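PDB 3CK6: zinc transport protein ZntB from Vibrio parahaemolyticus RIMD 2210633, which probably carries zinc ions into the cell together with protons, as a homopentameric membrane transporter of the CorA metal ion family. Local coordinates for residues 141-146 / 213-218; 148-153 / 219-224. The protein carries 1 engineered substitution. All coordinates share one frame; numbering follows the deposited sequence.

Overall arrangement
Interactions 1 and 2 are successive sections of one seam, where helix 134-161 runs beside the long C-terminal helix 209-246 in nearly the same direction; the centres of the two contacts lie about 10 Å apart. Both are mostly buried, and in each an acidic side chain reaches across while apolar groups pack beside it. In 141-146 / 213-218 the helices come closer, over Ala215, and the polar link is an amide-carboxylate network. In 148-153 / 219-224 the axes stand slightly wider, where branched aliphatic side chains meet between them, and the link is a salt bridge. Asn146 joins the two, packing on Ile219 and Ile222, and a neighbouring subunit of the pentamer touches helix 209-246 at both.

Interaction 1: residues 141-146 / 213-218; sequences IIEGLN and RFAHNN
The carboxylate of Glu143 is the polar hub here. Glu143 OE1 takes an almost straight hydrogen bond from Asn218 ND2, 3.1 Å long with an N-H...O angle of 172°, on the syn lone pair; the same ND2 makes only a weak bond to OE2. A second amide converges on that oxygen: Asn146 ND2, one turn further along Glu143's own helix, donates to Glu143 OE1 at 3.2 Å from above the carboxylate plane. Two N-H groups thus grip OE1 from different directions, fixing the rotation of the carboxylate and probably stabilising its charge. Asn146 ND2 also gives a weak, bent hydrogen bond to Ala215 O at 3.3 Å, and its amide stands nearly perpendicular to that of Asn218.

Glu143 gets there by bending at chi2 (-82°), which folds the chain over Ala215 so that CD lies 3.6 Å from Ala215 CB. Next to the carboxylate the methyl of Ala215 meets Ile142 CG2 at 4.0 Å, and Ile142 continues inward onto Leu81 and onto Ile194 and Leu197 of helix 173-199. On another flank of 213-218, Phe214 stacks on His59 of a neighbouring subunit. With Ala215 between them, the axes approach to 9.9 Å and cross at 24°: a close, nearly parallel helix pair, part of the helical layer packed against the sheet in the cytoplasmic domain of this CorA-family transporter.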
loop_
_atom_site.group_PDB
_atom_site.type_symbol
_atom_site.label_atom_id
_atom_site.label_comp_id
_atom_site.label_asym_id
_atom_site.label_seq_id
_atom_site.Cartn_x
_atom_site.Cartn_y
_atom_site.Cartn_z
ATOM N N ILE E 141 12.730 -19.295 21.512
ATOM C CA ILE E 141 11.843 -18.287 22.117
ATOM C C ILE E 141 10.828 -17.771 21.082
ATOM O O ILE E 141 9.610 -17.761 21.332
ATOM C CB ILE E 141 12.636 -17.104 22.750
ATOM C CG1 ILE E 141 13.498 -17.602 23.927
ATOM C CG2 ILE E 141 11.661 -15.966 23.218
ATOM C CD1 ILE E 141 14.567 -16.585 24.409
ATOM N N ILE E 142 11.336 -17.367 19.915
ATOM C CA ILE E 142 10.505 -16.851 18.827
ATOM C C ILE E 142 9.471 -17.910 18.402
ATOM O O ILE E 142 8.262 -17.642 18.392
ATOM C CB ILE E 142 11.388 -16.331 17.639
ATOM C CG1 ILE E 142 12.166 -15.080 18.056
ATOM C CG2 ILE E 142 10.548 -16.032 16.413
ATOM C CD1 ILE E 142 13.359 -14.771 17.172
ATOM N N GLU E 143 9.930 -19.125 18.085
ATOM C CA GLU E 143 9.011 -20.186 17.684
ATOM C C GLU E 143 8.071 -20.636 18.814
ATOM O O GLU E 143 6.921 -21.013 18.555
ATOM C CB GLU E 143 9.749 -21.395 17.102
ATOM C CG GLU E 143 10.382 -21.133 15.736
ATOM C CD GLU E 143 9.394 -21.272 14.557
ATOM O OE1 GLU E 143 8.249 -20.755 14.639
ATOM O OE2 GLU E 143 9.781 -21.890 13.524
ATOM N N GLY E 144 8.560 -20.623 20.053
ATOM C CA GLY E 144 7.712 -20.994 21.189
ATOM C C GLY E 144 6.522 -20.043 21.309
ATOM O O GLY E 144 5.388 -20.483 21.465
ATOM N N LEU E 145 6.807 -18.739 21.239
ATOM C CA LEU E 145 5.787 -17.683 21.255
ATOM C C LEU E 145 4.778 -17.827 20.099
ATOM O O LEU E 145 3.568 -17.722 20.329
ATOM C CB LEU E 145 6.439 -16.295 21.268
ATOM C CG LEU E 145 7.205 -15.865 22.530
ATOM C CD1 LEU E 145 7.949 -14.557 22.289
ATOM C CD2 LEU E 145 6.284 -15.752 23.733
ATOM N N ASN E 146 5.270 -18.093 18.876
ATOM C CA ASN E 146 4.406 -18.452 17.725
ATOM C C ASN E 146 3.486 -19.631 18.023
ATOM O O ASN E 146 2.270 -19.544 17.809
ATOM C CB ASN E 146 5.247 -18.842 16.488
ATOM C CG ASN E 146 5.857 -17.651 15.777
ATOM O OD1 ASN E 146 5.439 -16.509 16.004
ATOM N ND2 ASN E 146 6.846 -17.914 14.879
ATOM N N ARG E 213 14.105 -18.172 8.945
ATOM C CA ARG E 213 13.116 -17.983 7.874
ATOM C C ARG E 213 11.809 -18.766 8.024
ATOM O O ARG E 213 10.758 -18.229 7.699
ATOM C CB ARG E 213 13.693 -18.205 6.480
ATOM C CG ARG E 213 14.286 -16.947 5.864
ATOM C CD ARG E 213 15.780 -17.035 5.842
ATOM N NE ARG E 213 16.432 -15.849 5.291
ATOM C CZ ARG E 213 17.616 -15.400 5.709
ATOM N NH1 ARG E 213 18.167 -14.322 5.149
ATOM N NH2 ARG E 213 18.241 -16.023 6.706
ATOM N N PHE E 214 11.894 -20.018 8.488
ATOM C CA PHE E 214 10.714 -20.789 8.906
ATOM C C PHE E 214 9.918 -20.079 10.022
ATOM O O PHE E 214 8.686 -20.067 9.997
ATOM C CB PHE E 214 11.110 -22.206 9.353
ATOM C CG PHE E 214 11.860 -23.006 8.300
ATOM C CD1 PHE E 214 11.579 -22.861 6.952
ATOM C CD2 PHE E 214 12.842 -23.918 8.674
ATOM C CE1 PHE E 214 12.282 -23.595 5.982
ATOM C CE2 PHE E 214 13.547 -24.656 7.714
ATOM C CZ PHE E 214 13.267 -24.486 6.370
ATOM N N ALA E 215 10.618 -19.507 10.999
ATOM C CA ALA E 215 9.958 -18.722 12.062
ATOM C C ALA E 215 9.250 -17.484 11.505
ATOM O O ALA E 215 8.126 -17.175 11.888
ATOM C CB ALA E 215 10.943 -18.344 13.174
ATOM N N HIS E 216 9.906 -16.793 10.582
ATOM C CA HIS E 216 9.273 -15.685 9.870
ATOM C C HIS E 216 8.030 -16.125 9.052
ATOM O O HIS E 216 7.013 -15.434 9.050
ATOM C CB HIS E 216 10.292 -14.983 8.956
ATOM C CG HIS E 216 9.750 -13.757 8.306
ATOM N ND1 HIS E 216 9.856 -13.522 6.956
ATOM C CD2 HIS E 216 9.053 -12.710 8.817
ATOM C CE1 HIS E 216 9.255 -12.380 6.661
ATOM N NE2 HIS E 216 8.766 -11.866 7.772
ATOM N N ASN E 217 8.146 -17.251 8.341
ATOM C CA ASN E 217 7.014 -17.809 7.599
ATOM C C ASN E 217 5.848 -18.136 8.545
ATOM O O ASN E 217 4.684 -17.870 8.226
ATOM C CB ASN E 217 7.406 -19.040 6.798
ATOM C CG ASN E 217 6.379 -19.374 5.711
ATOM O OD1 ASN E 217 5.971 -18.500 4.947
ATOM N ND2 ASN E 217 5.967 -20.638 5.638
ATOM N N ASN E 218 6.165 -18.710 9.704
ATOM C CA ASN E 218 5.121 -18.974 10.713
ATOM C C ASN E 218 4.378 -17.742 11.227
ATOM O O ASN E 218 3.154 -17.785 11.381
ATOM C CB ASN E 218 5.671 -19.805 11.879
ATOM C CG ASN E 218 5.946 -21.250 11.473
ATOM O OD1 ASN E 218 5.334 -21.745 10.542
ATOM N ND2 ASN E 218 6.898 -21.909 12.139
#

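Interaction 2: residues 148-153 / 219-224; sequences KIDLYL and ITRINE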
loop_
_atom_site.group_PDB
_atom_site.type_symbol
_atom_site.label_atom_id
_atom_site.label_comp_id
_atom_site.label_asym_id
_atom_site.label_seq_id
_atom_site.Cartn_x
_atom_site.Cartn_y
_atom_site.Cartn_z
ATOM N N LYS E 148 2.426 -20.925 20.829
ATOM C CA LYS E 148 1.333 -20.600 21.768
ATOM C C LYS E 148 0.258 -19.671 21.195
ATOM O O LYS E 148 -0.916 -19.786 21.559
ATOM C CB LYS E 148 1.889 -20.064 23.102
ATOM C CG LYS E 148 2.889 -21.017 23.788
ATOM C CD LYS E 148 2.288 -22.393 24.031
ATOM C CE LYS E 148 3.283 -23.313 24.709
ATOM N NZ LYS E 148 2.675 -24.642 25.061
ATOM N N ILE E 149 0.653 -18.758 20.305
ATOM C CA ILE E 149 -0.328 -17.918 19.603
ATOM C C ILE E 149 -1.205 -18.800 18.705
ATOM O O ILE E 149 -2.443 -18.667 18.711
ATOM C CB ILE E 149 0.331 -16.784 18.774
ATOM C CG1 ILE E 149 0.973 -15.738 19.702
ATOM C CG2 ILE E 149 -0.723 -16.107 17.887
ATOM C CD1 ILE E 149 1.964 -14.783 19.020
ATOM N N ASP E 150 -0.578 -19.721 17.966
ATOM C CA ASP E 150 -1.333 -20.702 17.182
ATOM C C ASP E 150 -2.360 -21.435 18.037
ATOM O O ASP E 150 -3.503 -21.562 17.627
ATOM C CB ASP E 150 -0.410 -21.731 16.513
ATOM C CG ASP E 150 0.057 -21.294 15.130
ATOM O OD1 ASP E 150 -0.723 -20.618 14.425
ATOM O OD2 ASP E 150 1.208 -21.645 14.739
ATOM N N LEU E 151 -1.950 -21.916 19.215
ATOM C CA LEU E 151 -2.848 -22.675 20.094
ATOM C C LEU E 151 -4.043 -21.832 20.500
ATOM O O LEU E 151 -5.171 -22.326 20.495
ATOM C CB LEU E 151 -2.135 -23.218 21.351
ATOM C CG LEU E 151 -1.390 -24.558 21.223
ATOM C CD1 LEU E 151 -0.326 -24.726 22.312
ATOM C CD2 LEU E 151 -2.350 -25.782 21.201
ATOM N N TYR E 152 -3.799 -20.564 20.837
ATOM C CA TYR E 152 -4.894 -19.652 21.161
ATOM C C TYR E 152 -5.813 -19.414 19.960
ATOM O O TYR E 152 -7.039 -19.448 20.092
ATOM C CB TYR E 152 -4.376 -18.329 21.731
ATOM C CG TYR E 152 -5.458 -17.312 22.013
ATOM C CD1 TYR E 152 -6.402 -17.521 23.019
ATOM C CD2 TYR E 152 -5.533 -16.131 21.276
ATOM C CE1 TYR E 152 -7.396 -16.579 23.266
ATOM C CE2 TYR E 152 -6.518 -15.184 21.526
ATOM C CZ TYR E 152 -7.438 -15.411 22.513
ATOM O OH TYR E 152 -8.413 -14.462 22.748
ATOM N N LEU E 153 -5.219 -19.175 18.796
ATOM C CA LEU E 153 -6.002 -18.972 17.579
ATOM C C LEU E 153 -6.934 -20.142 17.281
ATOM O O LEU E 153 -8.028 -19.928 16.772
ATOM C CB LEU E 153 -5.120 -18.649 16.370
ATOM C CG LEU E 153 -4.607 -17.206 16.337
ATOM C CD1 LEU E 153 -3.611 -16.990 15.189
ATOM C CD2 LEU E 153 -5.771 -16.181 16.300
ATOM N N ILE E 219 5.100 -16.664 11.533
ATOM C CA ILE E 219 4.428 -15.434 12.021
ATOM C C ILE E 219 3.590 -14.808 10.885
ATOM O O ILE E 219 2.498 -14.338 11.126
ATOM C CB ILE E 219 5.392 -14.403 12.678
ATOM C CG1 ILE E 219 4.611 -13.203 13.275
ATOM C CG2 ILE E 219 6.435 -13.922 11.710
ATOM C CD1 ILE E 219 3.855 -13.557 14.549
ATOM N N THR E 220 4.100 -14.875 9.649
ATOM C CA THR E 220 3.362 -14.389 8.473
ATOM C C THR E 220 2.066 -15.180 8.325
ATOM O O THR E 220 0.999 -14.583 8.173
ATOM C CB THR E 220 4.213 -14.497 7.199
ATOM O OG1 THR E 220 5.423 -13.768 7.402
ATOM C CG2 THR E 220 3.476 -13.931 5.967
ATOM N N ARG E 221 2.163 -16.511 8.406
ATOM C CA ARG E 221 0.969 -17.375 8.398
ATOM C C ARG E 221 -0.037 -16.973 9.485
ATOM O O ARG E 221 -1.248 -16.879 9.218
ATOM C CB ARG E 221 1.336 -18.856 8.531
ATOM C CG ARG E 221 0.076 -19.778 8.769
ATOM C CD ARG E 221 0.544 -21.266 8.886
ATOM N NE ARG E 221 1.499 -21.438 9.981
ATOM C CZ ARG E 221 1.201 -21.366 11.280
ATOM N NH1 ARG E 221 2.161 -21.520 12.183
ATOM N NH2 ARG E 221 -0.044 -21.132 11.688
ATOM N N ILE E 222 0.457 -16.750 10.711
ATOM C CA ILE E 222 -0.404 -16.274 11.808
ATOM C C ILE E 222 -1.180 -15.008 11.432
ATOM O O ILE E 222 -2.425 -14.970 11.588
ATOM C CB ILE E 222 0.380 -16.141 13.150
ATOM C CG1 ILE E 222 0.847 -17.541 13.610
ATOM C CG2 ILE E 222 -0.440 -15.350 14.224
ATOM C CD1 ILE E 222 1.780 -17.547 14.826
ATOM N N ASN E 223 -0.474 -13.997 10.921
ATOM C CA ASN E 223 -1.100 -12.737 10.492
ATOM C C ASN E 223 -2.170 -12.946 9.423
ATOM O O ASN E 223 -3.244 -12.366 9.512
ATOM C CB ASN E 223 -0.059 -11.714 10.009
ATOM C CG ASN E 223 0.512 -10.893 11.143
ATOM O OD1 ASN E 223 -0.168 -10.043 11.703
ATOM N ND2 ASN E 223 1.760 -11.163 11.511
ATOM N N GLU E 224 -1.890 -13.790 8.440
ATOM C CA GLU E 224 -2.885 -14.117 7.418
ATOM C C GLU E 224 -4.104 -14.839 7.966
ATOM O O GLU E 224 -5.202 -14.605 7.503
ATOM C CB GLU E 224 -2.274 -14.913 6.275
ATOM C CG GLU E 224 -1.179 -14.106 5.567
ATOM C CD GLU E 224 -0.346 -14.903 4.576
ATOM O OE1 GLU E 224 -0.324 -16.171 4.599
ATOM O OE2 GLU E 224 0.318 -14.222 3.761
#
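Further along the same nearly parallel helix pair of the CorA-type cytoplasmic domain, the axes of the two segments coming within 10.9 Å, segment 148-153 meets 219-224 through a salt bridge set beside an aliphatic layer. Ile149 comes first, and its CG2 branch, anti to the backbone N, meets Ile222 CG2 at 3.8 Å, the two side chains crossing at about a right angle; Ile149 also packs on Ile187, so its side chain meets both helix 209-246 and helix 173-199.

Asp150 follows with its carboxylate swung toward the partner helix, and OD1 rests 3.5 Å from Ile222 CG1. The aliphatic side chain thus flanks the carboxylate while Arg221 holds its tip. Leu153 closes the apolar layer by laying CD1 against Ile222 CG2 at 3.7 Å, so that one methyl of Ile222 is shared by Ile149 and Leu153.

Arg221 leaves its helix extended, then bends at chi3 (59°) to bring its guanidinium round to Asp150; it also packs on Glu64 of a neighbouring subunit. The grip is end-on and bidentate, carboxylate and guanidinium nearly coplanar, 28° apart. Both N-H...O bonds are nearly straight, and both acceptors lie close to the guanidinium plane: Arg221 NH2 bonds Asp150 OD1 at 2.9 Å and Arg221 NH1 bonds Asp150 OD2 at 2.7 Å, each on a syn lone pair.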